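Local atomic coordinates of putative oxidoreductase FAD-binding subunit (Sulfolobus tokodaii, PDB entry 4ZOH), a protein that binds flavin-adenine dinucleotide and probably passes electrons through it as the flavoprotein subunit of a molybdenum-dependent oxidoreductase. Residues B[167-179]-B[190-204]. Numbering follows the deposited sequence.
With FAD (flavin-adenine dinucleotide), chain H.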
ATOM      1  N   PRO B 167      34.417   6.012 -48.323  1.00 38.59           N
ATOM      2  CA  PRO B 167      35.835   6.344 -48.532  1.00 35.24           C
ATOM      3  C   PRO B 167      36.382   7.016 -47.270  1.00 37.25           C
ATOM      4  O   PRO B 167      35.603   7.494 -46.424  1.00 37.28           O
ATOM      5  CB  PRO B 167      35.790   7.350 -49.700  1.00 36.22           C
ATOM      6  CG  PRO B 167      34.480   7.078 -50.388  1.00 40.19           C
ATOM      7  CD  PRO B 167      33.531   6.735 -49.262  1.00 41.40           C
ATOM      8  N   THR B 168      37.701   7.104 -47.140  1.00 36.32           N
ATOM      9  CA  THR B 168      38.304   7.659 -45.926  1.00 35.13           C
ATOM     10  C   THR B 168      38.433   9.173 -45.839  1.00 35.43           C
ATOM     11  O   THR B 168      38.700   9.709 -44.752  1.00 30.69           O
ATOM     12  CB  THR B 168      39.681   7.064 -45.640  1.00 35.38           C
ATOM     13  OG1 THR B 168      40.425   7.084 -46.843  1.00 34.55           O
ATOM     14  CG2 THR B 168      39.520   5.660 -45.205  1.00 34.29           C
ATOM     15  N   PHE B 169      38.260   9.848 -46.987  1.00 36.79           N
ATOM     16  CA  PHE B 169      38.302  11.334 -47.116  1.00 31.78           C
ATOM     17  C   PHE B 169      39.407  12.023 -46.359  1.00 31.01           C
ATOM     18  O   PHE B 169      39.151  13.066 -45.734  1.00 33.09           O
ATOM     19  CB  PHE B 169      36.951  11.964 -46.760  1.00 30.20           C
ATOM     20  CG  PHE B 169      35.826  11.473 -47.609  1.00 32.32           C
ATOM     21  CD1 PHE B 169      35.624  12.002 -48.883  1.00 30.98           C
ATOM     22  CD2 PHE B 169      34.972  10.482 -47.138  1.00 31.39           C
ATOM     23  CE1 PHE B 169      34.599  11.517 -49.675  1.00 30.42           C
ATOM     24  CE2 PHE B 169      33.925  10.013 -47.902  1.00 30.51           C
ATOM     25  CZ  PHE B 169      33.750  10.527 -49.182  1.00 34.80           C
ATOM     26  N   GLU B 170      40.629  11.489 -46.416  1.00 30.82           N
ATOM     27  CA  GLU B 170      41.759  12.127 -45.714  1.00 39.41           C
ATOM     28  C   GLU B 170      42.101  13.507 -46.291  1.00 36.47           C
ATOM     29  O   GLU B 170      42.055  13.695 -47.495  1.00 35.84           O
ATOM     30  CB  GLU B 170      42.992  11.228 -45.758  1.00 47.10           C
ATOM     31  CG  GLU B 170      42.883  10.044 -44.805  1.00 52.55           C
ATOM     32  CD  GLU B 170      43.920   8.974 -45.071  1.00 62.78           C
ATOM     33  OE1 GLU B 170      45.106   9.344 -45.248  1.00 73.17           O
ATOM     34  OE2 GLU B 170      43.558   7.765 -45.106  1.00 65.03           O
ATOM     35  N   GLY B 171      42.473  14.442 -45.423  1.00 38.59           N
ATOM     36  CA  GLY B 171      42.642  15.850 -45.803  1.00 38.59           C
ATOM     37  C   GLY B 171      41.373  16.638 -46.232  1.00 41.03           C
ATOM     38  O   GLY B 171      41.476  17.846 -46.581  1.00 32.83           O
ATOM     39  N   TYR B 172      40.189  15.991 -46.217  1.00 33.15           N
ATOM     40  CA  TYR B 172      38.969  16.699 -46.557  1.00 33.74           C
ATOM     41  C   TYR B 172      38.526  17.584 -45.425  1.00 33.87           C
ATOM     42  O   TYR B 172      38.837  17.293 -44.286  1.00 32.79           O
ATOM     43  CB  TYR B 172      37.832  15.774 -46.903  1.00 30.47           C
ATOM     44  CG  TYR B 172      37.809  15.311 -48.303  1.00 31.35           C
ATOM     45  CD1 TYR B 172      38.833  14.494 -48.805  1.00 30.80           C
ATOM     46  CD2 TYR B 172      36.733  15.627 -49.121  1.00 28.18           C
ATOM     47  CE1 TYR B 172      38.782  14.024 -50.117  1.00 29.27           C
ATOM     48  CE2 TYR B 172      36.643  15.142 -50.399  1.00 27.51           C
ATOM     49  CZ  TYR B 172      37.685  14.356 -50.902  1.00 30.84           C
ATOM     50  OH  TYR B 172      37.614  13.907 -52.212  1.00 29.97           O
ATOM     51  N   LYS B 173      37.815  18.667 -45.759  1.00 34.30           N
ATOM     52  CA  LYS B 173      37.177  19.525 -44.759  1.00 35.94           C
ATOM     53  C   LYS B 173      35.689  19.155 -44.773  1.00 33.45           C
ATOM     54  O   LYS B 173      35.232  18.604 -45.744  1.00 33.98           O
ATOM     55  CB  LYS B 173      37.394  21.014 -45.083  1.00 38.89           C
ATOM     56  CG  LYS B 173      38.860  21.431 -45.378  1.00 39.30           C
ATOM     57  CD  LYS B 173      39.698  21.708 -44.146  1.00 48.54           C
ATOM     58  CE  LYS B 173      39.928  23.211 -43.990  1.00 58.16           C
ATOM     59  NZ  LYS B 173      39.635  23.737 -42.611  1.00 47.93           N
ATOM     60  N   PHE B 174      34.935  19.435 -43.707  1.00 29.63           N
ATOM     61  CA  PHE B 174      33.541  18.907 -43.601  1.00 28.83           C
ATOM     62  C   PHE B 174      32.758  19.718 -42.587  1.00 28.92           C
ATOM     63  O   PHE B 174      33.340  20.441 -41.741  1.00 27.48           O
ATOM     64  CB  PHE B 174      33.473  17.382 -43.279  1.00 28.99           C
ATOM     65  CG  PHE B 174      34.254  16.986 -42.047  1.00 30.05           C
ATOM     66  CD1 PHE B 174      33.666  17.038 -40.764  1.00 31.61           C
ATOM     67  CD2 PHE B 174      35.579  16.574 -42.159  1.00 29.98           C
ATOM     68  CE1 PHE B 174      34.413  16.715 -39.628  1.00 29.32           C
ATOM     69  CE2 PHE B 174      36.333  16.252 -41.018  1.00 31.98           C
ATOM     70  CZ  PHE B 174      35.754  16.332 -39.752  1.00 28.00           C
ATOM     71  N   SER B 175      31.446  19.630 -42.709  1.00 28.39           N
ATOM     72  CA  SER B 175      30.508  20.249 -41.765  1.00 27.83           C
ATOM     73  C   SER B 175      29.146  19.560 -41.905  1.00 28.29           C
ATOM     74  O   SER B 175      28.720  19.264 -43.018  1.00 27.89           O
ATOM     75  CB  SER B 175      30.350  21.748 -42.037  1.00 29.83           C
ATOM     76  OG  SER B 175      29.579  22.348 -41.004  1.00 37.74           O
ATOM     77  N   TYR B 176      28.487  19.244 -40.771  1.00 28.83           N
ATOM     78  CA  TYR B 176      27.063  18.854 -40.822  1.00 25.93           C
ATOM     79  C   TYR B 176      26.332  19.982 -40.175  1.00 28.45           C
ATOM     80  O   TYR B 176      26.693  20.378 -39.068  1.00 30.03           O
ATOM     81  CB  TYR B 176      26.790  17.514 -40.112  1.00 27.11           C
ATOM     82  CG  TYR B 176      25.337  17.111 -40.249  1.00 27.65           C
ATOM     83  CD1 TYR B 176      24.769  16.950 -41.505  1.00 25.72           C
ATOM     84  CD2 TYR B 176      24.522  16.893 -39.112  1.00 26.37           C
ATOM     85  CE1 TYR B 176      23.440  16.639 -41.655  1.00 26.46           C
ATOM     86  CE2 TYR B 176      23.174  16.537 -39.262  1.00 25.72           C
ATOM     87  CZ  TYR B 176      22.655  16.409 -40.546  1.00 25.44           C
ATOM     88  OH  TYR B 176      21.331  16.093 -40.758  1.00 24.83           O
ATOM     89  N   GLN B 177      25.375  20.565 -40.895  1.00 28.56           N
ATOM     90  CA  GLN B 177      24.508  21.653 -40.353  1.00 29.84           C
ATOM     91  C   GLN B 177      23.111  21.060 -40.138  1.00 27.98           C
ATOM     92  O   GLN B 177      22.534  20.482 -41.046  1.00 27.80           O
ATOM     93  CB  GLN B 177      24.415  22.836 -41.344  1.00 30.54           C
ATOM     94  CG  GLN B 177      25.768  23.536 -41.608  1.00 29.67           C
ATOM     95  CD  GLN B 177      26.280  24.293 -40.392  1.00 29.32           C
ATOM     96  OE1 GLN B 177      25.506  24.881 -39.637  1.00 29.02           O
ATOM     97  NE2 GLN B 177      27.592  24.290 -40.196  1.00 28.90           N
ATOM     98  N   LYS B 178      22.599  21.183 -38.926  1.00 28.33           N
ATOM     99  CA  LYS B 178      21.326  20.616 -38.611  1.00 28.80           C
ATOM    100  C   LYS B 178      20.464  21.723 -38.083  1.00 25.31           C
ATOM    101  O   LYS B 178      20.760  22.295 -37.059  1.00 27.76           O
ATOM    102  CB  LYS B 178      21.484  19.516 -37.562  1.00 30.09           C
ATOM    103  CG  LYS B 178      20.211  18.712 -37.357  1.00 31.49           C
ATOM    104  CD  LYS B 178      20.365  17.612 -36.326  1.00 30.41           C
ATOM    105  CE  LYS B 178      19.010  16.931 -36.123  1.00 31.18           C
ATOM    106  NZ  LYS B 178      19.106  15.618 -35.460  1.00 28.34           N
ATOM    107  N   LEU B 179      19.378  21.998 -38.773  1.00 24.37           N
ATOM    108  CA  LEU B 179      18.421  22.976 -38.245  1.00 26.25           C
ATOM    109  C   LEU B 179      17.379  22.232 -37.400  1.00 25.76           C
ATOM    110  O   LEU B 179      16.780  21.205 -37.868  1.00 26.05           O
ATOM    111  CB  LEU B 179      17.750  23.781 -39.384  1.00 25.86           C
ATOM    112  CG  LEU B 179      16.618  24.761 -39.028  1.00 28.49           C
ATOM    113  CD1 LEU B 179      17.021  25.862 -38.080  1.00 26.95           C
ATOM    114  CD2 LEU B 179      16.055  25.349 -40.314  1.00 30.69           C
ATOM    115  N   GLY B 190      18.675  19.353 -42.906  1.00 29.31           N
ATOM    116  CA  GLY B 190      20.065  18.969 -42.668  1.00 27.43           C
ATOM    117  C   GLY B 190      20.937  19.081 -43.910  1.00 27.88           C
ATOM    118  O   GLY B 190      20.557  18.600 -44.974  1.00 23.99           O
ATOM    119  N   VAL B 191      22.118  19.701 -43.756  1.00 28.32           N
ATOM    120  CA  VAL B 191      23.085  19.822 -44.872  1.00 28.87           C
ATOM    121  C   VAL B 191      24.464  19.284 -44.448  1.00 29.63           C
ATOM    122  O   VAL B 191      25.064  19.771 -43.452  1.00 27.91           O
ATOM    123  CB  VAL B 191      23.225  21.262 -45.443  1.00 30.90           C
ATOM    124  CG1 VAL B 191      24.128  21.258 -46.709  1.00 32.15           C
ATOM    125  CG2 VAL B 191      21.874  21.892 -45.764  1.00 26.25           C
ATOM    126  N   ALA B 192      24.892  18.240 -45.161  1.00 26.66           N
ATOM    127  CA  ALA B 192      26.190  17.615 -44.955  1.00 31.08           C
ATOM    128  C   ALA B 192      27.179  17.950 -46.067  1.00 32.85           C
ATOM    129  O   ALA B 192      26.914  17.650 -47.240  1.00 35.46           O
ATOM    130  CB  ALA B 192      26.077  16.095 -44.843  1.00 27.26           C
ATOM    131  N   LEU B 193      28.319  18.509 -45.681  1.00 27.67           N
ATOM    132  CA  LEU B 193      29.290  18.935 -46.677  1.00 31.40           C
ATOM    133  C   LEU B 193      30.636  18.214 -46.493  1.00 31.73           C
ATOM    134  O   LEU B 193      31.134  18.085 -45.360  1.00 28.82           O
ATOM    135  CB  LEU B 193      29.514  20.457 -46.588  1.00 27.96           C
ATOM    136  CG  LEU B 193      30.296  21.088 -47.785  1.00 30.13           C
ATOM    137  CD1 LEU B 193      29.705  22.436 -48.167  1.00 28.36           C
ATOM    138  CD2 LEU B 193      31.753  21.273 -47.378  1.00 26.57           C
ATOM    139  N   LEU B 194      31.191  17.781 -47.622  1.00 32.48           N
ATOM    140  CA  LEU B 194      32.609  17.402 -47.727  1.00 35.66           C
ATOM    141  C   LEU B 194      33.282  18.131 -48.901  1.00 36.83           C
ATOM    142  O   LEU B 194      32.741  18.200 -50.015  1.00 32.44           O
ATOM    143  CB  LEU B 194      32.746  15.928 -47.979  1.00 30.76           C
ATOM    144  CG  LEU B 194      32.844  15.012 -46.766  1.00 29.99           C
ATOM    145  CD1 LEU B 194      32.432  13.646 -47.236  1.00 31.20           C
ATOM    146  CD2 LEU B 194      34.269  15.006 -46.227  1.00 29.89           C
ATOM    147  N   LEU B 195      34.474  18.653 -48.647  1.00 35.41           N
ATOM    148  CA  LEU B 195      35.276  19.234 -49.727  1.00 34.63           C
ATOM    149  C   LEU B 195      36.741  19.099 -49.400  1.00 35.07           C
ATOM    150  O   LEU B 195      37.148  19.026 -48.197  1.00 30.13           O
ATOM    151  CB  LEU B 195      34.912  20.719 -49.952  1.00 32.33           C
ATOM    152  CG  LEU B 195      35.338  21.747 -48.884  1.00 29.92           C
ATOM    153  CD1 LEU B 195      36.812  22.092 -49.035  1.00 31.96           C
ATOM    154  CD2 LEU B 195      34.549  23.052 -48.964  1.00 32.44           C
ATOM    155  N   LYS B 196      37.529  19.142 -50.479  1.00 34.00           N
ATOM    156  CA  LYS B 196      38.993  19.128 -50.383  1.00 33.64           C
ATOM    157  C   LYS B 196      39.589  20.185 -51.309  1.00 32.22           C
ATOM    158  O   LYS B 196      39.178  20.356 -52.485  1.00 28.89           O
ATOM    159  CB  LYS B 196      39.530  17.740 -50.710  1.00 32.44           C
ATOM    160  CG  LYS B 196      41.044  17.533 -50.539  1.00 39.66           C
ATOM    161  CD  LYS B 196      41.384  16.246 -51.301  1.00 42.02           C
ATOM    162  CE  LYS B 196      42.827  15.794 -51.144  1.00 47.83           C
ATOM    163  NZ  LYS B 196      43.216  15.798 -49.714  1.00 54.18           N
ATOM    164  N   LEU B 197      40.557  20.862 -50.739  1.00 32.76           N
ATOM    165  CA  LEU B 197      41.257  21.987 -51.345  1.00 37.25           C
ATOM    166  C   LEU B 197      42.556  21.486 -52.007  1.00 40.96           C
ATOM    167  O   LEU B 197      43.305  20.673 -51.406  1.00 38.74           O
ATOM    168  CB  LEU B 197      41.581  23.036 -50.258  1.00 31.43           C
ATOM    169  CG  LEU B 197      40.343  23.836 -49.738  1.00 29.48           C
ATOM    170  CD1 LEU B 197      40.802  24.982 -48.910  1.00 29.27           C
ATOM    171  CD2 LEU B 197      39.483  24.400 -50.848  1.00 31.46           C
ATOM    172  N   SER B 198      42.801  21.941 -53.239  1.00 38.21           N
ATOM    173  CA  SER B 198      44.161  21.856 -53.814  1.00 37.24           C
ATOM    174  C   SER B 198      44.546  23.308 -54.030  1.00 34.61           C
ATOM    175  O   SER B 198      44.023  23.959 -54.910  1.00 33.96           O
ATOM    176  CB  SER B 198      44.175  20.941 -55.055  1.00 32.26           C
ATOM    177  OG  SER B 198      43.293  21.456 -56.041  1.00 41.90           O
ATOM    178  N   GLY B 199      45.401  23.817 -53.146  1.00 36.09           N
ATOM    179  CA  GLY B 199      45.743  25.222 -53.087  1.00 38.61           C
ATOM    180  C   GLY B 199      44.482  25.940 -52.602  1.00 43.98           C
ATOM    181  O   GLY B 199      43.971  25.596 -51.554  1.00 44.47           O
ATOM    182  N   ASP B 200      43.968  26.913 -53.361  1.00 37.73           N
ATOM    183  CA  ASP B 200      42.711  27.548 -53.037  1.00 32.68           C
ATOM    184  C   ASP B 200      41.622  27.163 -54.029  1.00 33.46           C
ATOM    185  O   ASP B 200      40.567  27.785 -54.084  1.00 35.90           O
ATOM    186  CB  ASP B 200      42.860  29.066 -52.889  1.00 36.99           C
ATOM    187  CG  ASP B 200      43.270  29.780 -54.206  1.00 39.61           C
ATOM    188  OD1 ASP B 200      43.595  30.998 -54.098  1.00 45.86           O
ATOM    189  OD2 ASP B 200      43.260  29.155 -55.291  1.00 33.65           O
ATOM    190  N   VAL B 201      41.845  26.080 -54.754  1.00 31.95           N
ATOM    191  CA  VAL B 201      40.830  25.521 -55.623  1.00 33.76           C
ATOM    192  C   VAL B 201      40.072  24.365 -54.934  1.00 35.50           C
ATOM    193  O   VAL B 201      40.652  23.516 -54.255  1.00 34.65           O
ATOM    194  CB  VAL B 201      41.483  24.965 -56.898  1.00 32.87           C
ATOM    195  CG1 VAL B 201      40.472  24.145 -57.712  1.00 32.16           C
ATOM    196  CG2 VAL B 201      42.116  26.110 -57.680  1.00 33.07           C
ATOM    197  N   ILE B 202      38.766  24.341 -55.136  1.00 36.16           N
ATOM    198  CA  ILE B 202      37.932  23.286 -54.630  1.00 36.62           C
ATOM    199  C   ILE B 202      38.080  22.142 -55.609  1.00 36.12           C
ATOM    200  O   ILE B 202      37.422  22.087 -56.639  1.00 40.59           O
ATOM    201  CB  ILE B 202      36.474  23.777 -54.379  1.00 38.37           C
ATOM    202  CG1 ILE B 202      36.466  24.782 -53.203  1.00 39.62           C
ATOM    203  CG2 ILE B 202      35.538  22.632 -54.053  1.00 33.93           C
ATOM    204  CD1 ILE B 202      35.126  25.471 -53.007  1.00 53.07           C
ATOM    205  N   GLU B 203      38.980  21.244 -55.238  1.00 36.52           N
ATOM    206  CA  GLU B 203      39.281  19.985 -55.936  1.00 39.35           C
ATOM    207  C   GLU B 203      38.104  18.954 -55.946  1.00 40.24           C
ATOM    208  O   GLU B 203      37.752  18.412 -56.987  1.00 45.55           O
ATOM    209  CB  GLU B 203      40.607  19.423 -55.349  1.00 33.99           C
ATOM    210  CG  GLU B 203      40.923  18.005 -55.751  1.00 45.80           C
ATOM    211  CD  GLU B 203      42.328  17.575 -55.405  1.00 50.22           C
ATOM    212  OE1 GLU B 203      42.888  16.847 -56.231  1.00 60.01           O
ATOM    213  OE2 GLU B 203      42.893  17.918 -54.331  1.00 59.09           O
ATOM    214  N   ASP B 204      37.486  18.695 -54.796  1.00 39.75           N
ATOM    215  CA  ASP B 204      36.245  17.853 -54.745  1.00 34.92           C
ATOM    216  C   ASP B 204      35.249  18.546 -53.810  1.00 31.00           C
ATOM    217  O   ASP B 204      35.659  19.254 -52.882  1.00 30.44           O
ATOM    218  CB  ASP B 204      36.620  16.468 -54.249  1.00 35.06           C
ATOM    219  CG  ASP B 204      35.466  15.434 -54.303  1.00 37.76           C
ATOM    220  OD1 ASP B 204      34.453  15.556 -55.036  1.00 36.84           O
ATOM    221  OD2 ASP B 204      35.629  14.422 -53.600  1.00 35.42           O
TER
HETATM  222  PA  FAD H 301      15.666  -0.386 -34.761  1.00 31.37           P
HETATM  223  O1A FAD H 301      14.623   0.501 -34.168  1.00 26.30           O
HETATM  224  O2A FAD H 301      16.138  -1.590 -34.066  1.00 28.95           O
HETATM  225  O5B FAD H 301      15.196  -0.873 -36.169  1.00 27.05           O
HETATM  226  C5B FAD H 301      14.615   0.079 -37.112  1.00 27.92           C
HETATM  227  C4B FAD H 301      14.197  -0.713 -38.471  1.00 28.75           C
HETATM  228  O4B FAD H 301      15.340  -1.427 -39.094  1.00 32.61           O
HETATM  229  C3B FAD H 301      13.230  -1.828 -38.091  1.00 30.48           C
HETATM  230  O3B FAD H 301      12.249  -1.941 -39.092  1.00 30.11           O
HETATM  231  C2B FAD H 301      14.102  -3.099 -37.961  1.00 35.21           C
HETATM  232  O2B FAD H 301      13.396  -4.325 -38.186  1.00 36.33           O
HETATM  233  C1B FAD H 301      15.086  -2.908 -39.064  1.00 33.00           C
HETATM  234  N9A FAD H 301      16.498  -3.222 -38.874  1.00 27.97           N
HETATM  235  C8A FAD H 301      17.297  -2.904 -37.858  1.00 28.84           C
HETATM  236  N7A FAD H 301      18.556  -3.310 -38.139  1.00 28.13           N
HETATM  237  C5A FAD H 301      18.532  -3.885 -39.366  1.00 30.32           C
HETATM  238  C6A FAD H 301      19.511  -4.468 -40.198  1.00 30.96           C
HETATM  239  N6A FAD H 301      20.767  -4.490 -39.760  1.00 28.51           N
HETATM  240  N1A FAD H 301      19.156  -4.979 -41.391  1.00 31.36           N
HETATM  241  C2A FAD H 301      17.885  -4.887 -41.861  1.00 30.10           C
HETATM  242  N3A FAD H 301      16.936  -4.346 -41.091  1.00 29.98           N
HETATM  243  C4A FAD H 301      17.226  -3.831 -39.842  1.00 29.02           C
HETATM  244  N1  FAD H 301      17.344   9.636 -35.879  1.00 28.74           N
HETATM  245  C2  FAD H 301      17.958  10.646 -36.615  1.00 26.55           C
HETATM  246  O2  FAD H 301      18.453  10.378 -37.690  1.00 23.97           O
HETATM  247  N3  FAD H 301      18.017  11.922 -36.142  1.00 25.74           N
HETATM  248  C4  FAD H 301      17.455  12.247 -34.953  1.00 26.38           C
HETATM  249  O4  FAD H 301      17.579  13.409 -34.551  1.00 24.00           O
HETATM  250  C4X FAD H 301      16.799  11.243 -34.209  1.00 25.51           C
HETATM  251  N5  FAD H 301      16.232  11.569 -32.996  1.00 25.20           N
HETATM  252  C5X FAD H 301      15.552  10.547 -32.269  1.00 26.56           C
HETATM  253  C6  FAD H 301      14.930  10.904 -31.077  1.00 24.09           C
HETATM  254  C7  FAD H 301      14.277   9.923 -30.313  1.00 24.87           C
HETATM  255  C7M FAD H 301      13.617  10.394 -28.998  1.00 21.19           C
HETATM  256  C8  FAD H 301      14.224   8.592 -30.774  1.00 26.15           C
HETATM  257  C8M FAD H 301      13.492   7.459 -30.004  1.00 23.48           C
HETATM  258  C9  FAD H 301      14.809   8.241 -32.005  1.00 26.33           C
HETATM  259  C9A FAD H 301      15.489   9.216 -32.738  1.00 26.77           C
HETATM  260  N10 FAD H 301      16.096   8.913 -33.977  1.00 27.75           N
HETATM  261  C10 FAD H 301      16.748   9.944 -34.680  1.00 26.29           C
HETATM  262  C1' FAD H 301      16.071   7.571 -34.549  1.00 27.23           C
HETATM  263  C2' FAD H 301      17.261   6.730 -34.051  1.00 25.50           C
HETATM  264  O2' FAD H 301      18.450   7.211 -34.712  1.00 30.16           O
HETATM  265  C3' FAD H 301      17.053   5.206 -34.274  1.00 25.92           C
HETATM  266  O3' FAD H 301      18.050   4.569 -33.472  1.00 24.54           O
HETATM  267  C4' FAD H 301      17.231   4.771 -35.719  1.00 28.72           C
HETATM  268  O4' FAD H 301      16.372   5.567 -36.535  1.00 26.39           O
HETATM  269  C5' FAD H 301      16.901   3.277 -35.925  1.00 25.16           C
HETATM  270  O5' FAD H 301      18.097   2.554 -35.531  1.00 27.31           O
HETATM  271  P   FAD H 301      17.998   1.394 -34.468  1.00 30.70           P
HETATM  272  O1P FAD H 301      19.303   0.668 -34.462  1.00 29.68           O
HETATM  273  O2P FAD H 301      17.512   1.917 -33.171  1.00 26.72           O
HETATM  274  O3P FAD H 301      16.924   0.507 -35.213  1.00 28.30           O
HETATM  275  O   HOH W   1      41.168  20.571 -47.919  1.00 32.59           O
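With CG of Y172 anti to its own carbonyl carbon (chi1 -84°) and CG of K196 anti to the backbone N (chi1 -175°), the lysine chain runs across the tyrosine ring at about a right angle. K196 CB sits over the ring centre, 3.6 Å from the centroid, in a CH-pi contact, and CD follows on past CE1. On the opposite face the F169 ring comes edge-on, its CD1 over the centre of the phenol. At its edge, Y172 OH gives a very short hydrogen bond of 2.5 Å to D204 OD2, with the carboxylate turned 85° to the ring; the same oxygen also meets R206 in a salt bridge. An alanine in place of Y172 would probably leave D204 without its hydroxyl partner and open a gap between F169 and K196. The F169 ring is itself enclosed, L194 CD1 lying 3.7 Å from its centroid and P167 CB over the other face.

Beyond Y172, strands 173-179 and 190-198 form an antiparallel beta hairpin at one side of a four-stranded sheet. K173–L195, S175–L193 and Q177–V191 are its hydrogen-bonded pairs, with Q177 N 2.7 Å from V191 O. D204 enters from the next strand, where E203 and D204 both face K196 in a classic beta bulge. Y176 turns the edge of its ring to A192 CB, 3.7 Å from CD1, while its hydroxyl bonds to D118. Further along the same face, the extended K178 chain carries NZ to within 2.8 Å of FAD O4, a flavin carbonyl oxygen; D118 pairs with this ammonium as well.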